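Local coordinates for siderophore periplasmic binding protein (Thermobifida fusca, PDB 5DH0) that probably binds iron-loaded siderophores of the fuscachelin type outside the cell membrane and delivers them to an ABC importer, at residues A[244-249]-A[278-283]; A[187-192]-A[239-244]; A[64-69]-A[86-91]; A[105-110]-A[130-135]. All blocks are in the same frame, centred on the assembly; numbering follows the deposited sequence.

Contact 1 of 4, residues A[244-249]-A[278-283]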
loop_
_atom_site.group_PDB
_atom_site.type_symbol
_atom_site.label_atom_id
_atom_site.label_comp_id
_atom_site.label_asym_id
_atom_site.label_seq_id
_atom_site.Cartn_x
_atom_site.Cartn_y
_atom_site.Cartn_z
ATOM N N ALA A 244 0.970 -1.651 -7.520
ATOM C CA ALA A 244 2.386 -1.771 -7.859
ATOM C C ALA A 244 2.783 -0.818 -8.997
ATOM O O ALA A 244 2.115 -0.742 -10.025
ATOM C CB ALA A 244 2.711 -3.209 -8.235
ATOM N N ASP A 245 3.878 -0.098 -8.811
ATOM C CA ASP A 245 4.414 0.759 -9.860
ATOM C C ASP A 245 5.364 -0.039 -10.744
ATOM O O ASP A 245 5.524 0.237 -11.924
ATOM C CB ASP A 245 5.159 1.959 -9.249
ATOM C CG ASP A 245 4.294 2.765 -8.285
ATOM O OD1 ASP A 245 3.106 3.009 -8.589
ATOM O OD2 ASP A 245 4.803 3.150 -7.206
ATOM N N VAL A 246 6.015 -1.019 -10.128
ATOM C CA VAL A 246 7.022 -1.858 -10.756
ATOM C C VAL A 246 6.768 -3.313 -10.385
ATOM O O VAL A 246 6.578 -3.652 -9.210
ATOM C CB VAL A 246 8.446 -1.483 -10.319
ATOM C CG1 VAL A 246 9.463 -2.480 -10.892
ATOM C CG2 VAL A 246 8.773 -0.062 -10.735
ATOM N N ILE A 247 6.760 -4.172 -11.395
ATOM C CA ILE A 247 6.536 -5.579 -11.172
ATOM C C ILE A 247 7.730 -6.373 -11.669
ATOM O O ILE A 247 8.140 -6.227 -12.816
ATOM C CB ILE A 247 5.260 -6.051 -11.875
ATOM C CG1 ILE A 247 4.035 -5.409 -11.228
ATOM C CG2 ILE A 247 5.148 -7.562 -11.820
ATOM C CD1 ILE A 247 2.706 -5.908 -11.844
ATOM N N PHE A 248 8.296 -7.187 -10.783
ATOM C CA PHE A 248 9.298 -8.185 -11.150
ATOM C C PHE A 248 8.647 -9.564 -11.291
ATOM O O PHE A 248 7.749 -9.924 -10.511
ATOM C CB PHE A 248 10.394 -8.270 -10.091
ATOM C CG PHE A 248 11.384 -7.151 -10.128
ATOM C CD1 PHE A 248 12.387 -7.124 -11.091
ATOM C CD2 PHE A 248 11.346 -6.150 -9.167
ATOM C CE1 PHE A 248 13.324 -6.087 -11.110
ATOM C CE2 PHE A 248 12.277 -5.118 -9.172
ATOM C CZ PHE A 248 13.264 -5.084 -10.144
ATOM N N TYR A 249 9.102 -10.342 -12.266
ATOM C CA TYR A 249 8.704 -11.747 -12.350
ATOM C C TYR A 249 9.957 -12.622 -12.317
ATOM O O TYR A 249 10.944 -12.349 -12.983
ATOM C CB TYR A 249 7.846 -12.029 -13.620
ATOM C CG TYR A 249 8.492 -11.654 -14.951
ATOM C CD1 TYR A 249 8.305 -10.393 -15.519
ATOM C CD2 TYR A 249 9.286 -12.554 -15.641
ATOM C CE1 TYR A 249 8.903 -10.050 -16.728
ATOM C CE2 TYR A 249 9.874 -12.210 -16.839
ATOM C CZ TYR A 249 9.681 -10.965 -17.375
ATOM O OH TYR A 249 10.277 -10.649 -18.564
ATOM N N ALA A 278 2.593 0.997 -17.825
ATOM C CA ALA A 278 3.722 1.907 -17.686
ATOM C C ALA A 278 5.027 1.340 -18.240
ATOM O O ALA A 278 6.058 2.019 -18.197
ATOM C CB ALA A 278 3.913 2.289 -16.211
ATOM N N GLY A 279 5.009 0.100 -18.733
ATOM C CA GLY A 279 6.246 -0.553 -19.155
ATOM C C GLY A 279 7.256 -0.813 -18.030
ATOM O O GLY A 279 8.474 -0.730 -18.228
ATOM N N GLN A 280 6.754 -1.138 -16.842
ATOM C CA GLN A 280 7.626 -1.389 -15.692
ATOM C C GLN A 280 7.472 -2.822 -15.178
ATOM O O GLN A 280 7.278 -3.045 -13.983
ATOM C CB GLN A 280 7.338 -0.390 -14.563
ATOM C CG GLN A 280 7.632 1.063 -14.914
ATOM C CD GLN A 280 9.103 1.352 -15.123
ATOM O OE1 GLN A 280 9.982 0.628 -14.640
ATOM N NE2 GLN A 280 9.382 2.445 -15.822
ATOM N N VAL A 281 7.530 -3.782 -16.099
ATOM C CA VAL A 281 7.537 -5.195 -15.755
ATOM C C VAL A 281 8.879 -5.758 -16.198
ATOM O O VAL A 281 9.264 -5.619 -17.345
ATOM C CB VAL A 281 6.364 -5.947 -16.406
ATOM C CG1 VAL A 281 6.405 -7.440 -16.075
ATOM C CG2 VAL A 281 5.060 -5.358 -15.932
ATOM N N HIS A 282 9.615 -6.361 -15.276
ATOM C CA HIS A 282 11.006 -6.699 -15.534
ATOM C C HIS A 282 11.286 -8.096 -15.044
ATOM O O HIS A 282 10.726 -8.531 -14.045
ATOM C CB HIS A 282 11.953 -5.708 -14.833
ATOM C CG HIS A 282 11.735 -4.280 -15.229
ATOM N ND1 HIS A 282 12.416 -3.683 -16.268
ATOM C CD2 HIS A 282 10.898 -3.337 -14.734
ATOM C CE1 HIS A 282 12.007 -2.434 -16.396
ATOM N NE2 HIS A 282 11.085 -2.198 -15.480
ATOM N N PRO A 283 12.160 -8.809 -15.741
ATOM C CA PRO A 283 12.585 -10.112 -15.223
ATOM C C PRO A 283 13.495 -9.947 -14.007
ATOM O O PRO A 283 14.073 -8.869 -13.822
ATOM C CB PRO A 283 13.335 -10.732 -16.406
ATOM C CG PRO A 283 13.813 -9.555 -17.188
ATOM C CD PRO A 283 12.756 -8.499 -17.048
#
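Ile247 O is held from the neighbouring strand by His282 N at 2.9 Å and, more weakly, by the CA-H of Val281, with Val281 CA 3.2 Å from that oxygen. His282 O is treated alike: Tyr249 N donates to it at 3.0 Å and Phe248 CA comes close beside that bond. The straightest link is Ile247 N to Gln280 O, 2.9 Å with 174° at the hydrogen. These are the staggered bonds of a parallel pair, joining strand 246-250 to strand 281-284 in the mixed sheet of the C-terminal lobe, and Tyr249 O carries the ladder on to Leu284. On the face carrying Ile247, Tyr249 and Val281, the Tyr249 ring turns back across the partner strand because CG sits between backbone N and carbonyl carbon (chi1 57°). Pro283 CA then lies over one ring face, 3.8 Å from the centroid, a CH-pi contact, while Val281 CG1 meets the ring edge at CD1, 3.6 Å away. On the other face His282 NE2 donates to Gln280 OE1 at 3.1 Å, the oxygen lying in the imidazole plane but the donor well above the amide plane. Val305 of helix 292-307 packs against Val246, Phe248 and His282 there.

Contact 2 of 4, residues A[187-192]-A[239-244]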
loop_
_atom_site.group_PDB
_atom_site.type_symbol
_atom_site.label_atom_id
_atom_site.label_comp_id
_atom_site.label_asym_id
_atom_site.label_seq_id
_atom_site.Cartn_x
_atom_site.Cartn_y
_atom_site.Cartn_z
ATOM N N THR A 187 6.196 1.528 -5.334
ATOM C CA THR A 187 5.724 0.259 -4.808
ATOM C C THR A 187 6.141 -0.882 -5.736
ATOM O O THR A 187 5.842 -0.854 -6.931
ATOM C CB THR A 187 4.209 0.271 -4.641
ATOM O OG1 THR A 187 3.848 1.338 -3.755
ATOM C CG2 THR A 187 3.716 -1.056 -4.064
ATOM N N PHE A 188 6.850 -1.865 -5.180
ATOM C CA PHE A 188 7.306 -3.042 -5.921
ATOM C C PHE A 188 6.439 -4.272 -5.699
ATOM O O PHE A 188 5.704 -4.368 -4.710
ATOM C CB PHE A 188 8.741 -3.391 -5.534
ATOM C CG PHE A 188 9.739 -2.406 -6.012
ATOM C CD1 PHE A 188 9.978 -1.240 -5.300
ATOM C CD2 PHE A 188 10.437 -2.631 -7.185
ATOM C CE1 PHE A 188 10.894 -0.323 -5.758
ATOM C CE2 PHE A 188 11.355 -1.715 -7.639
ATOM C CZ PHE A 188 11.584 -0.558 -6.924
ATOM N N ALA A 189 6.543 -5.227 -6.618
ATOM C CA ALA A 189 5.930 -6.537 -6.429
ATOM C C ALA A 189 6.779 -7.583 -7.116
ATOM O O ALA A 189 7.270 -7.357 -8.224
ATOM C CB ALA A 189 4.527 -6.562 -6.961
ATOM N N LEU A 190 6.975 -8.713 -6.441
ATOM C CA LEU A 190 7.680 -9.838 -7.027
ATOM C C LEU A 190 6.721 -11.021 -7.163
ATOM O O LEU A 190 6.135 -11.496 -6.177
ATOM C CB LEU A 190 8.900 -10.221 -6.200
ATOM C CG LEU A 190 9.504 -11.534 -6.696
ATOM C CD1 LEU A 190 9.953 -11.421 -8.158
ATOM C CD2 LEU A 190 10.641 -11.995 -5.796
ATOM N N VAL A 191 6.546 -11.484 -8.400
ATOM C CA VAL A 191 5.552 -12.515 -8.685
ATOM C C VAL A 191 6.178 -13.707 -9.380
ATOM O O VAL A 191 7.226 -13.568 -10.016
ATOM C CB VAL A 191 4.393 -11.970 -9.569
ATOM C CG1 VAL A 191 3.715 -10.736 -8.916
ATOM C CG2 VAL A 191 4.888 -11.650 -10.981
ATOM N N PHE A 192 5.536 -14.874 -9.254
ATOM C CA PHE A 192 5.837 -16.037 -10.107
ATOM C C PHE A 192 4.566 -16.857 -10.372
ATOM O O PHE A 192 3.599 -16.796 -9.610
ATOM C CB PHE A 192 6.949 -16.925 -9.495
ATOM C CG PHE A 192 6.605 -17.538 -8.162
ATOM C CD1 PHE A 192 6.934 -16.893 -6.981
ATOM C CD2 PHE A 192 5.987 -18.789 -8.082
ATOM C CE1 PHE A 192 6.633 -17.467 -5.751
ATOM C CE2 PHE A 192 5.686 -19.356 -6.853
ATOM C CZ PHE A 192 6.008 -18.698 -5.694
ATOM N N ASP A 239 -6.028 -7.929 -10.344
ATOM C CA ASP A 239 -6.089 -6.510 -9.980
ATOM C C ASP A 239 -5.644 -6.229 -8.530
ATOM O O ASP A 239 -5.641 -5.078 -8.090
ATOM C CB ASP A 239 -7.508 -5.963 -10.196
ATOM N N GLU A 240 -5.260 -7.259 -7.782
ATOM C CA GLU A 240 -4.672 -7.012 -6.464
ATOM C C GLU A 240 -3.286 -6.380 -6.601
ATOM O O GLU A 240 -2.738 -5.833 -5.645
ATOM C CB GLU A 240 -4.585 -8.301 -5.646
ATOM C CG GLU A 240 -5.944 -8.909 -5.327
ATOM C CD GLU A 240 -6.694 -8.163 -4.236
ATOM O OE1 GLU A 240 -6.056 -7.400 -3.470
ATOM O OE2 GLU A 240 -7.930 -8.343 -4.152
ATOM N N LEU A 241 -2.721 -6.459 -7.797
ATOM C CA LEU A 241 -1.422 -5.865 -8.072
ATOM C C LEU A 241 -1.541 -4.428 -8.569
ATOM O O LEU A 241 -0.558 -3.834 -9.018
ATOM C CB LEU A 241 -0.676 -6.705 -9.105
ATOM C CG LEU A 241 -0.246 -8.042 -8.534
ATOM C CD1 LEU A 241 0.216 -8.975 -9.635
ATOM C CD2 LEU A 241 0.857 -7.763 -7.536
ATOM N N SER A 242 -2.743 -3.874 -8.485
ATOM C CA SER A 242 -3.004 -2.556 -9.058
ATOM C C SER A 242 -2.174 -1.433 -8.401
ATOM O O SER A 242 -1.909 -0.412 -9.032
ATOM C CB SER A 242 -4.497 -2.223 -8.957
ATOM O OG SER A 242 -4.895 -2.112 -7.592
ATOM N N ASP A 243 -1.758 -1.613 -7.148
ATOM C CA ASP A 243 -0.958 -0.573 -6.480
ATOM C C ASP A 243 0.532 -0.632 -6.797
ATOM O O ASP A 243 1.281 0.238 -6.382
ATOM C CB ASP A 243 -1.144 -0.631 -4.960
ATOM C CG ASP A 243 -0.656 -1.944 -4.352
ATOM O OD1 ASP A 243 -0.740 -2.991 -5.049
ATOM O OD2 ASP A 243 -0.223 -1.925 -3.167
ATOM N N ALA A 244 0.970 -1.651 -7.520
ATOM C CA ALA A 244 2.386 -1.771 -7.859
ATOM C C ALA A 244 2.783 -0.818 -8.997
ATOM O O ALA A 244 2.115 -0.742 -10.025
ATOM C CB ALA A 244 2.711 -3.209 -8.235
#
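Thr187 meets the turn at Asp243 and Ala244 with its whole side chain. Its CB leads, 3.4 Å from Asp243 O. From there the two branches part: OG1 stands farther from that same carbonyl oxygen, at 3.8 Å, whereas the methyl CG2, set opposite the backbone N, rests 3.6 Å from Asp243 O and reaches Ala244 CA and Asp243 OD2 only loosely. The Asp243 carboxylate is occupied beyond this contact, OD1 with Ser219 OG and OD2 with Lys220 N. Two residues along the strand, Ala189 CB touches two methyls, Leu241 CD2 at 3.9 Å and Ala244 CB at 4.0 Å. Val191 comes next: its CG1 and Leu241 CD1 approach tip to tip at 4.0 Å. In Leu241 a chi2 of 168° carries CD1 on, opposite CA, to Val191, while CD2 branches to Ala189. A type I turn from Leu241 to Ala244, closed by Ala244 N to Leu241 O at 3.1 Å, brings the leucine and the alanine to the same strand face. Phe188 and Leu190 point the other way, and Thr83 of the second subunit packs on Ser242 and Asp243 outside. Alternate residues of strand 187-193 thus rest on the connection leading into strand 246-250, the layering of loops and helices over a central sheet expected of a lobe in a periplasmic binding protein.

Contact 3 of 4, residues A[64-69]-A[86-91]; sequences GVIEPV and VVQSAS
Ile66 and Gln88 both send their side chains out in extended form: CG1 of Ile66 lies opposite its own backbone N (chi1 176°), and the Gln88 chain stays straight through CG and CD. The two cross obliquely, with Ile66 CD1 3.6 Å from Gln88 OE1 and Ile66 CB 4.0 Å from Gln88 CB. The amide's polar bonds go to other residues: OE1 accepts from Glu49 N and NE2 donates to Leu92 O, which ties the glutamine at both ends of its head group and fixes the hydrocarbon part against Ile66. Glu67 starts out equally extended but bends at chi2 (84°), bringing OE1 back to 3.7 Å from Val86 CG2 at the exposed margin. Beneath these side chains two backbone bonds hold the chains together. Val87 N donates to Val65 O at 2.9 Å, coming in tilted from the carbonyl plane. Glu67 N reaches Gln88 O at 2.9 Å with an almost straight N-H. The two strands are only weakly bonded and splay by 50°, and the pairing of Ile66 with Gln88 is loose. Val87 CG2 lies 3.4 Å from Val65 O. Strand 86-88 is an outermost strand of the N-terminal parallel sheet within this chain, and strand 64-66 is its inner neighbour, bonded in turn through Gly64 and Ile66 to Ala47 of strand 45-47. Helix 75-81, which connects the pair as a beta-alpha-beta unit, packs on Pro68 through Phe78 and Leu81, while Val87 is met by Ala98 and Ile99 of helix 96-102.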
loop_
_atom_site.group_PDB
_atom_site.type_symbol
_atom_site.label_atom_id
_atom_site.label_comp_id
_atom_site.label_asym_id
_atom_site.label_seq_id
_atom_site.Cartn_x
_atom_site.Cartn_y
_atom_site.Cartn_z
ATOM N N GLY A 64 29.662 -36.032 -6.164
ATOM C CA GLY A 64 28.262 -36.427 -6.160
ATOM C C GLY A 64 27.378 -35.234 -5.844
ATOM O O GLY A 64 27.730 -34.400 -5.010
ATOM N N VAL A 65 26.236 -35.125 -6.506
ATOM C CA VAL A 65 25.333 -34.003 -6.246
ATOM C C VAL A 65 23.903 -34.441 -6.102
ATOM O O VAL A 65 23.526 -35.524 -6.547
ATOM C CB VAL A 65 25.366 -32.926 -7.368
ATOM C CG1 VAL A 65 26.702 -32.261 -7.423
ATOM C CG2 VAL A 65 25.014 -33.540 -8.717
ATOM N N ILE A 66 23.108 -33.585 -5.477
ATOM C CA ILE A 66 21.667 -33.712 -5.553
ATOM C C ILE A 66 21.269 -33.445 -6.996
ATOM O O ILE A 66 21.883 -32.602 -7.669
ATOM C CB ILE A 66 20.937 -32.734 -4.602
ATOM C CG1 ILE A 66 19.417 -32.840 -4.799
ATOM C CG2 ILE A 66 21.392 -31.306 -4.848
ATOM C CD1 ILE A 66 18.603 -32.036 -3.828
ATOM N N GLU A 67 20.283 -34.205 -7.470
ATOM C CA GLU A 67 19.689 -34.025 -8.791
ATOM C C GLU A 67 19.637 -32.537 -9.154
ATOM O O GLU A 67 18.972 -31.748 -8.481
ATOM C CB GLU A 67 18.285 -34.649 -8.813
ATOM C CG GLU A 67 17.580 -34.575 -10.141
ATOM C CD GLU A 67 17.986 -35.704 -11.080
ATOM O OE1 GLU A 67 18.985 -35.537 -11.820
ATOM O OE2 GLU A 67 17.319 -36.765 -11.062
ATOM N N PRO A 68 20.405 -32.134 -10.172
ATOM C CA PRO A 68 20.442 -30.702 -10.480
ATOM C C PRO A 68 19.165 -30.195 -11.140
ATOM O O PRO A 68 18.512 -30.892 -11.905
ATOM C CB PRO A 68 21.650 -30.562 -11.422
ATOM C CG PRO A 68 21.996 -31.933 -11.854
ATOM C CD PRO A 68 21.471 -32.892 -10.843
ATOM N N VAL A 69 18.823 -28.961 -10.803
ATOM C CA VAL A 69 17.636 -28.291 -11.271
ATOM C C VAL A 69 18.082 -27.144 -12.166
ATOM O O VAL A 69 18.659 -26.177 -11.675
ATOM C CB VAL A 69 16.805 -27.772 -10.076
ATOM C CG1 VAL A 69 15.606 -26.952 -10.538
ATOM C CG2 VAL A 69 16.386 -28.937 -9.177
ATOM N N VAL A 86 24.352 -38.695 -9.280
ATOM C CA VAL A 86 23.243 -38.192 -8.476
ATOM C C VAL A 86 23.100 -39.018 -7.211
ATOM O O VAL A 86 23.085 -40.246 -7.276
ATOM C CB VAL A 86 21.921 -38.217 -9.265
ATOM C CG1 VAL A 86 20.739 -37.952 -8.351
ATOM C CG2 VAL A 86 21.965 -37.199 -10.379
ATOM N N VAL A 87 22.994 -38.349 -6.063
ATOM C CA VAL A 87 23.032 -39.039 -4.777
ATOM C C VAL A 87 21.837 -38.678 -3.893
ATOM O O VAL A 87 21.623 -39.260 -2.810
ATOM C CB VAL A 87 24.344 -38.718 -4.029
ATOM C CG1 VAL A 87 25.535 -39.207 -4.824
ATOM C CG2 VAL A 87 24.464 -37.221 -3.797
ATOM N N GLN A 88 21.060 -37.707 -4.355
ATOM C CA GLN A 88 19.873 -37.278 -3.632
ATOM C C GLN A 88 18.872 -36.831 -4.683
ATOM O O GLN A 88 19.260 -36.288 -5.715
ATOM C CB GLN A 88 20.214 -36.165 -2.626
ATOM C CG GLN A 88 19.025 -35.542 -1.894
ATOM C CD GLN A 88 19.434 -34.534 -0.810
ATOM O OE1 GLN A 88 20.241 -33.629 -1.048
ATOM N NE2 GLN A 88 18.853 -34.679 0.378
ATOM N N SER A 89 17.595 -37.100 -4.448
ATOM C CA SER A 89 16.565 -36.737 -5.412
ATOM C C SER A 89 15.896 -35.408 -5.071
ATOM O O SER A 89 16.074 -34.874 -3.976
ATOM C CB SER A 89 15.505 -37.836 -5.490
ATOM O OG SER A 89 14.707 -37.829 -4.316
ATOM N N ALA A 90 15.129 -34.889 -6.027
ATOM C CA ALA A 90 14.287 -33.704 -5.832
ATOM C C ALA A 90 13.513 -33.740 -4.518
ATOM O O ALA A 90 13.483 -32.758 -3.782
ATOM C CB ALA A 90 13.314 -33.557 -7.003
ATOM N N SER A 91 12.899 -34.882 -4.225
ATOM C CA SER A 91 12.131 -35.062 -2.995
ATOM C C SER A 91 13.013 -35.152 -1.756
ATOM O O SER A 91 12.509 -35.419 -0.666
ATOM C CB SER A 91 11.283 -36.331 -3.076
ATOM O OG SER A 91 12.087 -37.468 -2.809
#

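Contact 4 of 4, residues A[105-110]-A[130-135]; sequences DLIIGG and APTVFF
Ile107 projects a long branch toward the start of the neighbouring strand, and its CD1 rests in the corner made by Ala130 CB at 4.0 Å and Thr132 OG1 at 3.8 Å. That hydroxyl is itself tied down, donating to Ala130 O at 3.1 Å, so the threonine and the alanine form one surface for the isoleucine tip. Leu106, whose CB heads away from the partner strand, bends back at its end, placing CD1 over Pro131 O at 3.6 Å and against Val133 CG2 at 3.9 Å. Pro131 packs its CD on Asp105 O at the strand entrance. Further on the relief is reversed. Gly109 and Gly110 present bare backbone, and the Phe134 ring moves into the low ground beside Gly109: its CD1 edge meets Gly109 O in the ring plane at 3.6 Å, while Thr132 CG2 lies over one ring face, toward its rim. Tyr119 makes an edge-to-face contact with the same ring. Four backbone bonds run underneath, shorter at the Ile107 end, where Val133 N donates to Ile107 O at 2.8 Å and 174°, and longer at the glycines, where Phe135 N to Gly109 O measures 3.2 Å. The strands run nearly parallel, only 10° apart. Helix 116-126 packs on Thr132 and Phe134, and helix 142-154 on Leu106 and Phe135 across the sheet. This is a beta-alpha-beta unit, strand 106-112, helix 116-126 and strand 132-137, at the edge of the parallel alpha/beta sheet of the N-terminal lobe.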
loop_
_atom_site.group_PDB
_atom_site.type_symbol
_atom_site.label_atom_id
_atom_site.label_comp_id
_atom_site.label_asym_id
_atom_site.label_seq_id
_atom_site.Cartn_x
_atom_site.Cartn_y
_atom_site.Cartn_z
ATOM N N ASP A 105 35.301 -37.573 0.820
ATOM C CA ASP A 105 36.015 -37.365 2.078
ATOM C C ASP A 105 35.287 -36.308 2.915
ATOM O O ASP A 105 35.630 -36.065 4.079
ATOM C CB ASP A 105 37.481 -36.959 1.834
ATOM C CG ASP A 105 37.623 -35.675 1.017
ATOM O OD1 ASP A 105 36.610 -35.166 0.488
ATOM O OD2 ASP A 105 38.769 -35.181 0.882
ATOM N N LEU A 106 34.280 -35.683 2.302
ATOM C CA LEU A 106 33.435 -34.724 3.004
ATOM C C LEU A 106 32.064 -34.604 2.349
ATOM O O LEU A 106 31.961 -34.400 1.136
ATOM C CB LEU A 106 34.099 -33.354 3.053
ATOM C CG LEU A 106 33.239 -32.240 3.652
ATOM C CD1 LEU A 106 32.995 -32.424 5.146
ATOM C CD2 LEU A 106 33.876 -30.910 3.374
ATOM N N ILE A 107 31.021 -34.723 3.164
ATOM C CA ILE A 107 29.642 -34.524 2.733
ATOM C C ILE A 107 29.069 -33.255 3.360
ATOM O O ILE A 107 29.156 -33.066 4.582
ATOM C CB ILE A 107 28.780 -35.713 3.121
ATOM C CG1 ILE A 107 29.389 -36.998 2.562
ATOM C CG2 ILE A 107 27.356 -35.524 2.631
ATOM C CD1 ILE A 107 28.846 -38.251 3.217
ATOM N N ILE A 108 28.496 -32.378 2.534
ATOM C CA ILE A 108 27.949 -31.112 3.037
ATOM C C ILE A 108 26.505 -30.846 2.562
ATOM O O ILE A 108 26.057 -31.389 1.545
ATOM C CB ILE A 108 28.840 -29.901 2.631
ATOM C CG1 ILE A 108 28.831 -29.692 1.121
ATOM C CG2 ILE A 108 30.262 -30.058 3.136
ATOM C CD1 ILE A 108 29.231 -28.282 0.727
ATOM N N GLY A 109 25.782 -30.016 3.315
ATOM C CA GLY A 109 24.464 -29.549 2.910
ATOM C C GLY A 109 23.738 -28.664 3.922
ATOM O O GLY A 109 24.088 -28.614 5.103
ATOM N N GLY A 110 22.713 -27.960 3.447
ATOM C CA GLY A 110 21.799 -27.236 4.314
ATOM C C GLY A 110 20.626 -28.084 4.796
ATOM O O GLY A 110 20.157 -28.977 4.094
ATOM N N ALA A 130 31.579 -40.883 5.573
ATOM C CA ALA A 130 32.532 -39.772 5.574
ATOM C C ALA A 130 32.138 -38.684 6.577
ATOM O O ALA A 130 30.998 -38.650 7.037
ATOM C CB ALA A 130 32.646 -39.183 4.160
ATOM N N PRO A 131 33.080 -37.800 6.934
ATOM C CA PRO A 131 32.677 -36.650 7.751
ATOM C C PRO A 131 31.506 -35.886 7.118
ATOM O O PRO A 131 31.530 -35.585 5.925
ATOM C CB PRO A 131 33.941 -35.790 7.794
ATOM C CG PRO A 131 35.050 -36.756 7.610
ATOM C CD PRO A 131 34.535 -37.842 6.711
ATOM N N THR A 132 30.482 -35.590 7.910
ATOM C CA THR A 132 29.284 -34.954 7.383
ATOM C C THR A 132 28.955 -33.638 8.080
ATOM O O THR A 132 28.808 -33.595 9.306
ATOM C CB THR A 132 28.082 -35.896 7.494
ATOM O OG1 THR A 132 28.371 -37.117 6.803
ATOM C CG2 THR A 132 26.839 -35.250 6.888
ATOM N N VAL A 133 28.837 -32.568 7.295
ATOM C CA VAL A 133 28.559 -31.232 7.833
ATOM C C VAL A 133 27.230 -30.681 7.351
ATOM O O VAL A 133 27.080 -30.356 6.172
ATOM C CB VAL A 133 29.645 -30.216 7.451
ATOM C CG1 VAL A 133 29.275 -28.825 7.967
ATOM C CG2 VAL A 133 30.983 -30.641 8.010
ATOM N N PHE A 134 26.281 -30.582 8.279
ATOM C CA PHE A 134 24.973 -29.969 8.057
ATOM C C PHE A 134 24.811 -28.648 8.827
ATOM O O PHE A 134 25.142 -28.577 10.017
ATOM C CB PHE A 134 23.860 -30.918 8.493
ATOM C CG PHE A 134 23.668 -32.103 7.595
ATOM C CD1 PHE A 134 23.513 -31.940 6.229
ATOM C CD2 PHE A 134 23.585 -33.384 8.131
ATOM C CE1 PHE A 134 23.308 -33.038 5.403
ATOM C CE2 PHE A 134 23.375 -34.483 7.315
ATOM C CZ PHE A 134 23.242 -34.312 5.944
ATOM N N PHE A 135 24.291 -27.614 8.165
ATOM C CA PHE A 135 23.878 -26.404 8.870
ATOM C C PHE A 135 22.371 -26.185 8.771
ATOM O O PHE A 135 21.794 -26.169 7.673
ATOM C CB PHE A 135 24.606 -25.177 8.338
ATOM C CG PHE A 135 26.044 -25.132 8.712
ATOM C CD1 PHE A 135 27.013 -25.505 7.808
ATOM C CD2 PHE A 135 26.432 -24.729 9.972
ATOM C CE1 PHE A 135 28.344 -25.471 8.144
ATOM C CE2 PHE A 135 27.768 -24.700 10.315
ATOM C CZ PHE A 135 28.722 -25.081 9.395
#

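In the fold
From the N terminus, contact 3 comes first, closing the excursion through helix 75-81, and contact 4 follows, closing the one through helix 116-126. Both belong to the same parallel sheet, on either side of its strand 45-47, with centres about 15 Å apart. The chain then passes through the long helix 158-178 into the second sheet. There contact 2 closes a 46-residue loop from strand 187-193, and contact 1 closes the next, through helices 259-265 and 274-277, starting from the Ala244 they share. None of the four nests or crosses. Contacts 1 and 2 touch, Phe248 N lying 2.8 Å from Ala189 O, but lie about 34 to 40 Å, centre to centre, from contacts 3 and 4: one pair in each lobe.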